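Local structure of PKS (5YDA) at residues Val112-Pro117 and Asp194-His199; Cys208-Met213 and Ile323-Asn328; Ala257-Pro262 and Thr352-Asp357; Gly358-Trp363 and Arg384-Gly389; Val369-Gly374 and Val393-Met398. The protein is the acyltransferase domain of SpnD, a splenocin polyketide synthase, and probably transfers a broad range of acyl building blocks onto the assembly line. All coordinates share one frame; numbering follows the deposited sequence.

Contact 1 (Val112-Pro117 and Asp194-His199); sequences VAFLLP and DALIGH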
# COMPACT_ATOMS: atom_id res chain seq x y z
N VAL A 112 12.77 2.60 -5.61
CA VAL A 112 11.46 2.76 -5.00
C VAL A 112 10.67 1.46 -5.17
O VAL A 112 10.62 0.90 -6.27
CB VAL A 112 10.68 3.94 -5.62
CG1 VAL A 112 9.24 4.03 -5.06
CG2 VAL A 112 11.45 5.24 -5.41
N ALA A 113 10.04 0.99 -4.09
CA ALA A 113 9.16 -0.17 -4.16
C ALA A 113 7.77 0.20 -3.66
O ALA A 113 7.62 0.96 -2.69
CB ALA A 113 9.72 -1.34 -3.33
N PHE A 114 6.74 -0.32 -4.32
CA PHE A 114 5.36 -0.17 -3.88
C PHE A 114 4.95 -1.43 -3.12
O PHE A 114 5.17 -2.55 -3.61
CB PHE A 114 4.39 0.05 -5.05
CG PHE A 114 4.44 1.43 -5.64
CD1 PHE A 114 5.27 2.41 -5.12
CD2 PHE A 114 3.64 1.74 -6.74
CE1 PHE A 114 5.30 3.68 -5.69
CE2 PHE A 114 3.67 3.00 -7.30
CZ PHE A 114 4.50 3.97 -6.77
N LEU A 115 4.33 -1.25 -1.95
CA LEU A 115 3.80 -2.35 -1.15
C LEU A 115 2.27 -2.27 -1.16
O LEU A 115 1.70 -1.25 -0.75
CB LEU A 115 4.33 -2.30 0.29
CG LEU A 115 5.76 -2.83 0.59
CD1 LEU A 115 6.82 -2.32 -0.39
CD2 LEU A 115 6.18 -2.50 2.03
N LEU A 116 1.62 -3.34 -1.60
CA LEU A 116 0.18 -3.35 -1.86
C LEU A 116 -0.55 -4.24 -0.86
O LEU A 116 -0.43 -5.47 -0.95
CB LEU A 116 -0.10 -3.83 -3.29
CG LEU A 116 0.25 -3.02 -4.55
CD1 LEU A 116 -0.24 -1.56 -4.51
CD2 LEU A 116 1.71 -3.13 -4.90
N PRO A 117 -1.33 -3.69 0.07
CA PRO A 117 -1.94 -4.53 1.11
C PRO A 117 -3.04 -5.43 0.58
O PRO A 117 -3.58 -5.24 -0.51
CB PRO A 117 -2.50 -3.52 2.13
CG PRO A 117 -2.32 -2.18 1.52
CD PRO A 117 -1.30 -2.27 0.44
N ASP A 194 10.40 0.90 -8.96
CA ASP A 194 11.35 -0.04 -9.52
C ASP A 194 11.00 -1.48 -9.19
O ASP A 194 11.50 -2.40 -9.85
CB ASP A 194 12.76 0.29 -9.03
CG ASP A 194 13.12 1.72 -9.30
OD1 ASP A 194 13.31 2.05 -10.49
OD2 ASP A 194 13.13 2.53 -8.33
N ALA A 195 10.14 -1.70 -8.19
CA ALA A 195 9.72 -3.04 -7.83
C ALA A 195 8.38 -2.96 -7.11
O ALA A 195 8.00 -1.91 -6.58
CB ALA A 195 10.79 -3.74 -6.98
N LEU A 196 7.68 -4.09 -7.09
CA LEU A 196 6.37 -4.19 -6.49
C LEU A 196 6.30 -5.44 -5.63
O LEU A 196 6.89 -6.48 -5.96
CB LEU A 196 5.26 -4.25 -7.56
CG LEU A 196 5.27 -3.12 -8.59
CD1 LEU A 196 4.69 -3.59 -9.91
CD2 LEU A 196 4.47 -1.94 -8.04
N ILE A 197 5.55 -5.35 -4.55
CA ILE A 197 5.16 -6.54 -3.79
C ILE A 197 3.76 -6.31 -3.24
O ILE A 197 3.42 -5.21 -2.79
CB ILE A 197 6.19 -6.88 -2.68
CG1 ILE A 197 5.88 -8.25 -2.06
CG2 ILE A 197 6.19 -5.81 -1.59
CD1 ILE A 197 6.93 -8.70 -1.01
N GLY A 198 2.92 -7.34 -3.32
CA GLY A 198 1.59 -7.29 -2.78
C GLY A 198 1.40 -8.41 -1.77
O GLY A 198 2.23 -9.31 -1.64
N HIS A 199 0.27 -8.35 -1.06
CA HIS A 199 -0.10 -9.38 -0.10
C HIS A 199 -1.43 -9.95 -0.56
O HIS A 199 -2.46 -9.28 -0.44
CB HIS A 199 -0.19 -8.80 1.32
CG HIS A 199 -0.23 -9.86 2.38
ND1 HIS A 199 -1.30 -10.72 2.53
CD2 HIS A 199 0.68 -10.20 3.33
CE1 HIS A 199 -1.05 -11.54 3.54
NE2 HIS A 199 0.14 -11.26 4.03

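Contact 2 (Cys208-Met213 and Ile323-Asn328); sequences CLAGVM and IPYVTN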
# COMPACT_ATOMS: atom_id res chain seq x y z
N CYS A 208 -1.17 -5.95 -12.08
CA CYS A 208 -1.69 -4.94 -12.99
C CYS A 208 -0.70 -3.80 -13.17
O CYS A 208 -0.48 -3.32 -14.29
CB CYS A 208 -3.03 -4.39 -12.51
SG CYS A 208 -4.33 -5.58 -12.57
N LEU A 209 -0.09 -3.35 -12.07
CA LEU A 209 0.86 -2.26 -12.16
C LEU A 209 2.10 -2.67 -12.94
O LEU A 209 2.70 -1.83 -13.62
CB LEU A 209 1.26 -1.78 -10.77
CG LEU A 209 0.57 -0.63 -10.05
CD1 LEU A 209 -0.44 0.11 -10.91
CD2 LEU A 209 -0.04 -1.12 -8.73
N ALA A 210 2.50 -3.94 -12.85
CA ALA A 210 3.69 -4.44 -13.52
C ALA A 210 3.47 -4.77 -14.99
O ALA A 210 4.43 -5.09 -15.68
CB ALA A 210 4.22 -5.71 -12.83
N GLY A 211 2.23 -4.70 -15.48
CA GLY A 211 1.92 -5.06 -16.84
C GLY A 211 1.58 -6.52 -17.05
O GLY A 211 1.21 -6.90 -18.16
N VAL A 212 1.69 -7.35 -16.00
CA VAL A 212 1.36 -8.76 -16.12
C VAL A 212 -0.09 -8.95 -16.54
O VAL A 212 -0.40 -9.81 -17.37
CB VAL A 212 1.66 -9.48 -14.80
CG1 VAL A 212 1.21 -10.93 -14.85
CG2 VAL A 212 3.14 -9.39 -14.50
N MET A 213 -0.98 -8.15 -15.97
CA MET A 213 -2.40 -8.20 -16.27
C MET A 213 -2.85 -6.83 -16.76
O MET A 213 -2.26 -5.81 -16.42
CB MET A 213 -3.25 -8.58 -15.05
CG MET A 213 -3.10 -9.98 -14.55
SD MET A 213 -3.88 -10.15 -12.92
CE MET A 213 -3.15 -11.72 -12.48
N ILE A 323 7.67 -4.26 -14.80
CA ILE A 323 8.32 -3.86 -13.55
C ILE A 323 8.50 -5.12 -12.73
O ILE A 323 7.56 -5.92 -12.61
CB ILE A 323 7.50 -2.82 -12.76
CG1 ILE A 323 7.20 -1.59 -13.62
CG2 ILE A 323 8.23 -2.38 -11.50
CD1 ILE A 323 6.16 -0.70 -13.00
N PRO A 324 9.68 -5.39 -12.18
CA PRO A 324 9.87 -6.62 -11.41
C PRO A 324 8.98 -6.64 -10.17
O PRO A 324 8.73 -5.62 -9.54
CB PRO A 324 11.36 -6.58 -11.02
CG PRO A 324 11.98 -5.57 -11.93
CD PRO A 324 10.91 -4.57 -12.26
N TYR A 325 8.51 -7.84 -9.82
CA TYR A 325 7.72 -7.98 -8.61
C TYR A 325 8.00 -9.33 -7.99
O TYR A 325 8.28 -10.31 -8.69
CB TYR A 325 6.23 -7.80 -8.92
CG TYR A 325 5.56 -9.01 -9.50
CD1 TYR A 325 4.78 -9.83 -8.72
CD2 TYR A 325 5.70 -9.34 -10.86
CE1 TYR A 325 4.13 -10.93 -9.24
CE2 TYR A 325 5.05 -10.45 -11.40
CZ TYR A 325 4.28 -11.24 -10.59
OH TYR A 325 3.64 -12.36 -11.08
N VAL A 326 7.94 -9.40 -6.65
CA VAL A 326 8.12 -10.68 -5.98
C VAL A 326 6.74 -11.24 -5.66
O VAL A 326 5.82 -10.49 -5.30
CB VAL A 326 9.00 -10.55 -4.71
CG1 VAL A 326 9.63 -9.19 -4.60
CG2 VAL A 326 8.27 -10.97 -3.46
N THR A 327 6.57 -12.56 -5.85
CA THR A 327 5.29 -13.20 -5.61
C THR A 327 5.27 -13.83 -4.22
O THR A 327 6.30 -14.24 -3.68
CB THR A 327 4.97 -14.30 -6.65
OG1 THR A 327 6.16 -15.05 -6.93
N ASN A 328 4.06 -13.92 -3.66
CA ASN A 328 3.88 -14.58 -2.39
C ASN A 328 4.14 -16.08 -2.48
O ASN A 328 4.33 -16.73 -1.44
CB ASN A 328 2.45 -14.34 -1.86
CG ASN A 328 2.06 -12.87 -1.81
OD1 ASN A 328 0.87 -12.55 -1.96
ND2 ASN A 328 3.04 -11.96 -1.59

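Contact 3 (Ala257-Pro262 and Thr352-Asp357); sequences AAVNSP and TVRFAD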
# COMPACT_ATOMS: atom_id res chain seq x y z
N ALA A 257 -1.52 -19.95 6.42
CA ALA A 257 -2.01 -19.10 5.35
C ALA A 257 -1.00 -18.02 4.95
O ALA A 257 -0.89 -17.69 3.76
CB ALA A 257 -3.34 -18.46 5.75
N ALA A 258 -0.23 -17.48 5.90
CA ALA A 258 0.72 -16.42 5.59
C ALA A 258 1.84 -16.43 6.62
O ALA A 258 1.59 -16.67 7.80
CB ALA A 258 0.06 -15.03 5.58
N VAL A 259 3.05 -16.15 6.16
CA VAL A 259 4.18 -15.87 7.05
C VAL A 259 4.57 -14.42 6.78
O VAL A 259 5.24 -14.11 5.79
CB VAL A 259 5.35 -16.83 6.82
CG1 VAL A 259 6.53 -16.48 7.73
CG2 VAL A 259 4.89 -18.26 7.08
N ASN A 260 4.15 -13.52 7.67
CA ASN A 260 4.16 -12.09 7.40
C ASN A 260 5.38 -11.35 7.93
O ASN A 260 5.86 -10.43 7.26
CB ASN A 260 2.88 -11.46 7.96
CG ASN A 260 1.66 -11.88 7.16
OD1 ASN A 260 1.80 -12.32 6.01
ND2 ASN A 260 0.48 -11.77 7.75
N SER A 261 5.89 -11.71 9.12
CA SER A 261 7.07 -11.11 9.72
C SER A 261 7.52 -12.00 10.88
O SER A 261 6.80 -12.94 11.26
CB SER A 261 6.79 -9.69 10.22
OG SER A 261 6.24 -9.73 11.53
N PRO A 262 8.70 -11.74 11.48
CA PRO A 262 9.13 -12.57 12.63
C PRO A 262 8.15 -12.61 13.80
O PRO A 262 8.33 -13.44 14.69
CB PRO A 262 10.46 -11.92 13.05
CG PRO A 262 11.01 -11.37 11.76
CD PRO A 262 9.78 -10.86 11.01
N THR A 352 0.74 -20.76 0.89
CA THR A 352 1.14 -19.80 1.89
C THR A 352 1.64 -18.51 1.25
O THR A 352 2.43 -18.53 0.30
CB THR A 352 2.24 -20.42 2.76
OG1 THR A 352 1.76 -21.67 3.30
CG2 THR A 352 2.63 -19.46 3.91
N VAL A 353 1.16 -17.39 1.78
CA VAL A 353 1.72 -16.08 1.42
C VAL A 353 3.06 -15.94 2.13
O VAL A 353 3.13 -15.72 3.35
CB VAL A 353 0.75 -14.94 1.79
CG1 VAL A 353 1.36 -13.60 1.47
CG2 VAL A 353 -0.57 -15.09 1.03
N ARG A 354 4.15 -16.06 1.38
CA ARG A 354 5.49 -15.85 1.91
C ARG A 354 5.87 -14.37 1.84
O ARG A 354 6.82 -13.95 1.17
CB ARG A 354 6.50 -16.71 1.15
CG ARG A 354 6.17 -18.21 1.14
CD ARG A 354 6.64 -18.88 2.42
NE ARG A 354 6.03 -20.19 2.62
CZ ARG A 354 6.12 -20.90 3.75
NH1 ARG A 354 5.54 -22.09 3.85
NH2 ARG A 354 6.81 -20.40 4.77
N PHE A 355 5.13 -13.55 2.59
CA PHE A 355 5.37 -12.11 2.50
C PHE A 355 6.71 -11.71 3.14
O PHE A 355 7.46 -10.91 2.58
CB PHE A 355 4.23 -11.33 3.15
CG PHE A 355 4.38 -9.86 3.00
CD1 PHE A 355 4.02 -9.23 1.82
CD2 PHE A 355 4.92 -9.09 4.02
CE1 PHE A 355 4.17 -7.88 1.66
CE2 PHE A 355 5.07 -7.73 3.87
CZ PHE A 355 4.69 -7.12 2.69
N ALA A 356 7.00 -12.23 4.34
CA ALA A 356 8.24 -11.85 5.03
C ALA A 356 9.47 -12.18 4.18
O ALA A 356 10.39 -11.35 4.06
CB ALA A 356 8.32 -12.55 6.39
N ASP A 357 9.51 -13.38 3.60
CA ASP A 357 10.58 -13.71 2.67
C ASP A 357 10.58 -12.78 1.47
O ASP A 357 11.64 -12.33 1.01
CB ASP A 357 10.45 -15.16 2.21
CG ASP A 357 10.66 -16.15 3.34
OD1 ASP A 357 11.41 -15.82 4.28
OD2 ASP A 357 10.05 -17.24 3.29
O HOH W 1 7.61 -15.48 4.34

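Contact 4 (Gly358-Trp363 and Arg384-Gly389); sequences GIAALW and RARLDG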
# COMPACT_ATOMS: atom_id res chain seq x y z
N GLY A 358 9.39 -12.47 0.94
CA GLY A 358 9.32 -11.54 -0.18
C GLY A 358 9.93 -10.19 0.14
O GLY A 358 10.65 -9.61 -0.67
N ILE A 359 9.65 -9.67 1.35
CA ILE A 359 10.21 -8.38 1.76
C ILE A 359 11.74 -8.46 1.81
O ILE A 359 12.44 -7.53 1.38
CB ILE A 359 9.62 -7.94 3.11
CG1 ILE A 359 8.28 -7.26 2.90
CG2 ILE A 359 10.52 -6.95 3.77
CD1 ILE A 359 8.42 -5.92 2.22
N ALA A 360 12.28 -9.56 2.32
CA ALA A 360 13.74 -9.70 2.39
C ALA A 360 14.37 -9.78 1.01
O ALA A 360 15.43 -9.19 0.77
CB ALA A 360 14.11 -10.92 3.23
N ALA A 361 13.75 -10.50 0.08
CA ALA A 361 14.28 -10.55 -1.28
C ALA A 361 14.23 -9.18 -1.94
O ALA A 361 15.18 -8.78 -2.62
CB ALA A 361 13.51 -11.56 -2.12
N LEU A 362 13.12 -8.47 -1.76
CA LEU A 362 13.00 -7.12 -2.31
C LEU A 362 14.11 -6.23 -1.78
O LEU A 362 14.76 -5.51 -2.54
CB LEU A 362 11.64 -6.55 -1.93
CG LEU A 362 11.15 -5.27 -2.56
CD1 LEU A 362 10.34 -5.67 -3.78
CD2 LEU A 362 10.28 -4.52 -1.58
N TRP A 363 14.36 -6.30 -0.47
CA TRP A 363 15.32 -5.42 0.16
C TRP A 363 16.75 -5.76 -0.26
O TRP A 363 17.58 -4.87 -0.42
CB TRP A 363 15.18 -5.53 1.68
CG TRP A 363 16.19 -4.72 2.41
CD1 TRP A 363 17.34 -5.17 3.03
CD2 TRP A 363 16.17 -3.30 2.58
NE1 TRP A 363 18.01 -4.11 3.58
CE2 TRP A 363 17.32 -2.95 3.32
CE3 TRP A 363 15.29 -2.30 2.18
CZ2 TRP A 363 17.60 -1.64 3.67
CZ3 TRP A 363 15.57 -1.00 2.52
CH2 TRP A 363 16.71 -0.68 3.26
N ARG A 384 9.23 -3.38 8.64
CA ARG A 384 10.15 -2.93 9.69
C ARG A 384 10.55 -4.09 10.60
O ARG A 384 11.72 -4.19 10.99
CB ARG A 384 9.50 -1.80 10.51
CG ARG A 384 9.34 -0.48 9.77
CD ARG A 384 9.45 0.67 10.73
NE ARG A 384 8.93 1.93 10.21
CZ ARG A 384 7.65 2.33 10.28
NH1 ARG A 384 7.33 3.50 9.77
NH2 ARG A 384 6.70 1.58 10.87
N ALA A 385 9.61 -4.98 10.92
CA ALA A 385 9.94 -6.14 11.75
C ALA A 385 10.92 -7.06 11.04
O ALA A 385 11.90 -7.51 11.65
CB ALA A 385 8.67 -6.90 12.12
N ARG A 386 10.69 -7.34 9.76
CA ARG A 386 11.58 -8.26 9.05
C ARG A 386 12.94 -7.64 8.75
O ARG A 386 13.94 -8.36 8.69
CB ARG A 386 10.92 -8.72 7.74
CG ARG A 386 11.77 -9.71 6.94
CD ARG A 386 12.14 -10.95 7.78
NE ARG A 386 12.85 -11.95 6.99
CZ ARG A 386 14.15 -11.89 6.69
NH1 ARG A 386 14.89 -10.88 7.13
NH2 ARG A 386 14.71 -12.84 5.95
N LEU A 387 13.00 -6.33 8.54
CA LEU A 387 14.19 -5.65 8.06
C LEU A 387 14.95 -4.93 9.16
O LEU A 387 15.86 -4.15 8.87
CB LEU A 387 13.82 -4.65 6.96
CG LEU A 387 13.84 -5.07 5.49
CD1 LEU A 387 13.82 -6.56 5.33
CD2 LEU A 387 12.70 -4.42 4.73
N ASP A 388 14.57 -5.13 10.41
CA ASP A 388 15.32 -4.64 11.57
C ASP A 388 16.74 -5.23 11.53
O ASP A 388 16.89 -6.42 11.24
CB ASP A 388 14.59 -5.07 12.85
CG ASP A 388 15.15 -4.43 14.09
OD1 ASP A 388 16.13 -4.99 14.65
OD2 ASP A 388 14.58 -3.39 14.53
N GLY A 389 17.80 -4.45 11.75
CA GLY A 389 17.84 -3.02 11.64
C GLY A 389 18.77 -2.78 10.45
O GLY A 389 19.96 -2.52 10.60

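Contact 5 (Val369-Gly374 and Val393-Met398); sequences VLVEIG and VTVTTM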
# COMPACT_ATOMS: atom_id res chain seq x y z
N VAL A 369 13.45 2.51 -1.02
CA VAL A 369 12.39 3.14 -0.24
C VAL A 369 11.13 2.29 -0.36
O VAL A 369 10.73 1.88 -1.45
CB VAL A 369 12.16 4.58 -0.73
CG1 VAL A 369 11.06 5.26 0.09
CG2 VAL A 369 13.45 5.41 -0.69
N LEU A 370 10.50 2.00 0.78
CA LEU A 370 9.30 1.17 0.81
C LEU A 370 8.07 2.07 0.92
O LEU A 370 7.89 2.77 1.93
CB LEU A 370 9.37 0.18 1.98
CG LEU A 370 10.60 -0.70 2.02
CD1 LEU A 370 10.48 -1.71 3.14
CD2 LEU A 370 10.78 -1.41 0.68
N VAL A 371 7.23 2.04 -0.10
CA VAL A 371 6.08 2.94 -0.21
C VAL A 371 4.84 2.07 -0.17
O VAL A 371 4.58 1.30 -1.10
CB VAL A 371 6.12 3.79 -1.49
CG1 VAL A 371 4.96 4.78 -1.51
CG2 VAL A 371 7.45 4.52 -1.61
N GLU A 372 4.10 2.16 0.93
CA GLU A 372 2.86 1.42 1.06
C GLU A 372 1.77 2.16 0.29
O GLU A 372 1.60 3.38 0.45
CB GLU A 372 2.47 1.27 2.54
CG GLU A 372 1.25 0.42 2.76
CD GLU A 372 1.25 -0.33 4.09
OE1 GLU A 372 2.12 -0.05 4.97
OE2 GLU A 372 0.36 -1.18 4.27
N ILE A 373 1.04 1.43 -0.55
CA ILE A 373 0.04 1.98 -1.46
C ILE A 373 -1.31 1.46 -0.99
O ILE A 373 -1.68 0.31 -1.26
CB ILE A 373 0.29 1.56 -2.91
CG1 ILE A 373 1.68 1.99 -3.36
CG2 ILE A 373 -0.83 2.07 -3.86
CD1 ILE A 373 1.90 3.44 -3.23
N GLY A 374 -2.08 2.31 -0.34
CA GLY A 374 -3.36 1.90 0.19
C GLY A 374 -3.51 2.39 1.61
O GLY A 374 -2.56 2.94 2.19
N VAL A 393 13.84 2.96 4.79
CA VAL A 393 13.02 4.16 4.75
C VAL A 393 11.64 3.75 4.24
O VAL A 393 11.53 3.10 3.20
CB VAL A 393 13.63 5.24 3.85
CG1 VAL A 393 12.74 6.50 3.84
CG2 VAL A 393 15.03 5.58 4.30
N THR A 394 10.61 4.07 5.01
CA THR A 394 9.26 3.69 4.65
C THR A 394 8.43 4.96 4.53
O THR A 394 8.70 5.97 5.18
CB THR A 394 8.61 2.72 5.68
OG1 THR A 394 8.44 3.37 6.95
CG2 THR A 394 9.47 1.48 5.86
N VAL A 395 7.45 4.89 3.64
CA VAL A 395 6.59 6.02 3.34
C VAL A 395 5.17 5.51 3.32
O VAL A 395 4.88 4.48 2.70
CB VAL A 395 6.92 6.68 1.99
CG1 VAL A 395 5.85 7.73 1.65
CG2 VAL A 395 8.32 7.28 2.01
N THR A 396 4.30 6.23 3.98
CA THR A 396 2.91 5.87 4.06
C THR A 396 2.11 6.87 3.24
O THR A 396 2.49 8.03 3.08
CB THR A 396 2.50 5.81 5.54
OG1 THR A 396 2.06 4.48 5.82
CG2 THR A 396 1.46 6.81 5.90
N THR A 397 0.99 6.42 2.71
CA THR A 397 0.39 7.08 1.58
C THR A 397 -1.11 7.35 1.75
O THR A 397 -1.64 8.25 1.09
CB THR A 397 0.70 6.22 0.34
OG1 THR A 397 1.46 6.94 -0.63
CG2 THR A 397 -0.47 5.57 -0.25
N MET A 398 -1.79 6.67 2.67
CA MET A 398 -3.20 6.91 2.89
C MET A 398 -3.53 6.60 4.35
O MET A 398 -3.05 5.59 4.90
CB MET A 398 -4.05 6.08 1.90
CG MET A 398 -5.55 6.06 2.15
SD MET A 398 -6.49 5.32 0.77
CE MET A 398 -6.33 6.64 -0.44
O HOH W 2 -0.57 4.03 3.21

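Contact 1 (Val112-Pro117 and Asp194-His199)
Phe114 and Leu196 lie side by side on one face of a parallel strand pair. Leu196 CD2 sits 3.6 Å from Phe114 CB and approaches the ring obliquely. On the other face Leu115 crosses Ile197 at a slant. Ile197 CG1 is anti to its backbone N (chi1 -171°), which places the CG2 branch between the backbone N and the carbonyl carbon. Ile197 CG2 then meets both CG and CD1 of Leu115, each at 3.7 Å. Leu116 CD2 lies 3.4 Å from Ile197 O. Gly198 lies opposite Leu116 and the chains draw closest here, with CA atoms 4.3 Å apart.

Asp194 closes the start of the ladder. Asp194 OD2 takes Val112 N through the anti lone pair (2.7 Å), while Asp194 N gives to Val112 O (2.7 Å). Val112 O also accepts from Ala195 N. Gly198 belongs to a GxSxG sequence, consistent with a strand leading into a nucleophile elbow. The pair is central in a mixed sheet. Strand 369-372 flanks it beside 112-116, and strand 325-327 beside 195-198. Helix 355-366 covers Leu115 and Ile197. Helices 169-188 and 201-210 cover Phe114 and Leu196, respectively.

Contact 2 (Cys208-Met213 and Ile323-Asn328)
Ala210 and Ile323 carry most of this contact, with Tyr325 and Val212 beside them. The methyl CB of Ala210 lies 3.4 Å from Ile323 O and 4.4 Å from Ile323 CB; the methyl rests against the backbone of Ile323. Ile323 N reaches back toward Ala210 O in a weak hydrogen bond of 3.5 Å. That is the one hydrogen bond between the two segments. Ile323 CG1 stands anti to the carbonyl carbon (chi1 -55°) and the chain continues extended to CD1. This brings Ile323 CD1 to 3.7 Å from Leu209 O.

The helix 201-210 ends here in a Schellman motif. Gly211 takes a positive phi of 89°, and its N bonds back to Cys208 O. With this turn the chain leaves the helix and brings Val212 round to face Tyr325.

Tyr325 meets both Ala210 and Val212. Its CG lies between the backbone N and the carbonyl carbon (chi1 79°), which sends the ring toward the helix end. Val212 and Tyr325 cross at about a right angle, with Val212 CG2 3.8 Å from Tyr325 CE2. Ala210 CB approaches Tyr325 CD2 at 4.4 Å. Both meet the ring obliquely. Leu196 of the neighbouring strand 195-198 touches Ala210 and Tyr325, and Glu203 of helix 201-210 also packs against the tyrosine.

Contact 3 (Ala257-Pro262 and Thr352-Asp357)
Val259 O accepts two hydrogen bonds. Ala356 N gives to Val259 O at 3.0 Å, in the carbonyl plane and nearly straight (174° at the hydrogen). A water gives to Val259 O at 3.1 Å. The same water accepts from Asp357 N. The first turn of helix 355-366 is thus tied to the strand through backbone groups. Earlier in the pair Val353 N gives to Ala257 O, and Val259 N gives to Val353 O at 2.8 Å. Ala258 and Val353 form a single bridge, and their CB atoms are 3.9 Å apart.

Strand 254-261 is an outermost strand of a four-stranded antiparallel sheet, consistent with the small ferredoxin-like subdomain of acyltransferases. The partner segment leads into helix 355-366, which packs on the central sheet. The contact is thus probably a seam between the small and large subdomains. Ala257 and Ala258 both face Thr266 in a classic beta bulge, and Asn260 and Ser261 form a second one.

Of the strand residues, Val259 has the largest area hidden by the partner segment. Val259 CG2 lies 4.1 Å from Thr352 CG2 and 3.7 Å from Arg354 NH2. Arg354 bends at chi2 (-82°), folding its guanidinium back over Thr352, whose CG2 sits above one face of it. Phe355 CG is anti to the backbone N (chi1 -176°), which puts the ring edge beside Asn260 O, 3.6 Å from Phe355 CD2. Asn260 OD1 passes near Phe355 CB but is hydrogen-bonded to His199 NE2. Ala356 CB presses against Asn260 O at 3.4 Å.

Contact 4 (Gly358-Trp363 and Arg384-Gly389)
A side-chain contact joins two helices that lie on the same face of the mixed central sheet. Ile359, Ala360 and Trp363 on helix 355-366 meet Arg386 and Leu387 near the end of helix 378-387. There is no hydrogen bond between the two segments. Leu387 has the largest share. It points toward the first helix and sets its two methyls against Ile359. Ile359 CG2 is 3.5 Å from Leu387 CD2 and 3.7 Å from Leu387 CD1, and the two side chains cross at about a right angle. The CG2 branch, anti to the backbone N, does all the touching of Leu387 from the isoleucine side.

One turn further, Trp363 puts the face of its indole against Leu387. Trp363 CG is anti to the backbone N (chi1 177°), which swings the ring system out toward the second helix. Leu387 CG then stands over the five-membered ring of Trp363 in a CH-pi contact, 4.2 Å from its centroid and 22° off the ring normal.

The two helices flank strand 369-372 in sequence. Ile359 also rests on Leu115, and both Leu362 and Leu387 rest on Leu370.

Arg386 makes the outer part of the contact. Arg386 CG is anti to the backbone N, and the chain bends at chi2 (56°). The guanidinium is laid flat against Ala360, whose CB sits over one face, offset toward the rim. Ala360 CB is 3.4 Å from Arg386 NH2 and 3.6 Å from Arg386 CZ. Pro262, from the loop after strand 254-261, touches the same arginine.

Contact 5 (Val369-Gly374 and Val393-Met398)
Glu372 and Val395 meet near the end of two parallel strands joined by helix 378-387 in a beta-alpha-beta unit. The unit runs from strand 369-372 through the helix to the edge strand 394-395. Glu372 N gives to Val395 O at 3.0 Å, and Glu372 CB lies 4.0 Å from Val395 O. From CB the chain runs extended, with CG anti to the backbone N (chi1 -175°). This directs the carboxylate to the start of the crossover helix, and the side chain touches Ser378 on the way. There OE1 bonds Thr380 OG1 and OE2 bonds Leu379 N. Both oxygens are thus satisfied, and the N-H of Leu379 at the helix start would tend to favour a negative charge on the buried acid.

Two more backbone bonds precede it. Leu370 N gives to Val393 O at 2.9 Å and is almost straight (178° at the hydrogen). Val395 N gives to Leu370 O at 2.8 Å.

Side chains alternate between the faces. Leu370 and Thr394 sit on the face that packs under helix 378-387, with Leu370 CB and Thr394 CG2 4.1 Å apart. Val371 and Val395 occupy the other face, against helix 407-420. Val369 CG1 joins them at 3.9 Å from Val395 CG2, the two valines meeting at a slant.

Beyond Glu372 the backbone ladder stops, but Thr397 fills in. Its CB and CG2 lie against Glu372 O, and Thr397 CG2 is 3.6 Å from Gly374 N. Gly374 has a positive phi. Thr397 OG1 is buried here and has no polar partner in the model. At the far end Met398 CB lies 3.5 Å from Gly374 O.

Overall arrangement
The first contact segment along the chain is on strand 112-116, and contact 1 closes a mostly helical loop back to it at 194-199. The chain then runs through helix 201-210, where contact 2 opens. Contact 3 starts at 257-262 before contact 2 closes at 323-328, so these two cross. Contact 3 closes at 352-357 and contact 4 begins at once on the same helix. Contact 4 closes at 384-389 and contact 5, opened at 369-374, at 393-398, so they also cross. Contacts 1, 2 and 5 reach the mixed central sheet. Contact 3 joins the four-stranded sheet to helix 355-366. Asn328 bonds Gly198 O, linking contacts 2 and 1, and His199 bonds Asn260, linking 1 and 3.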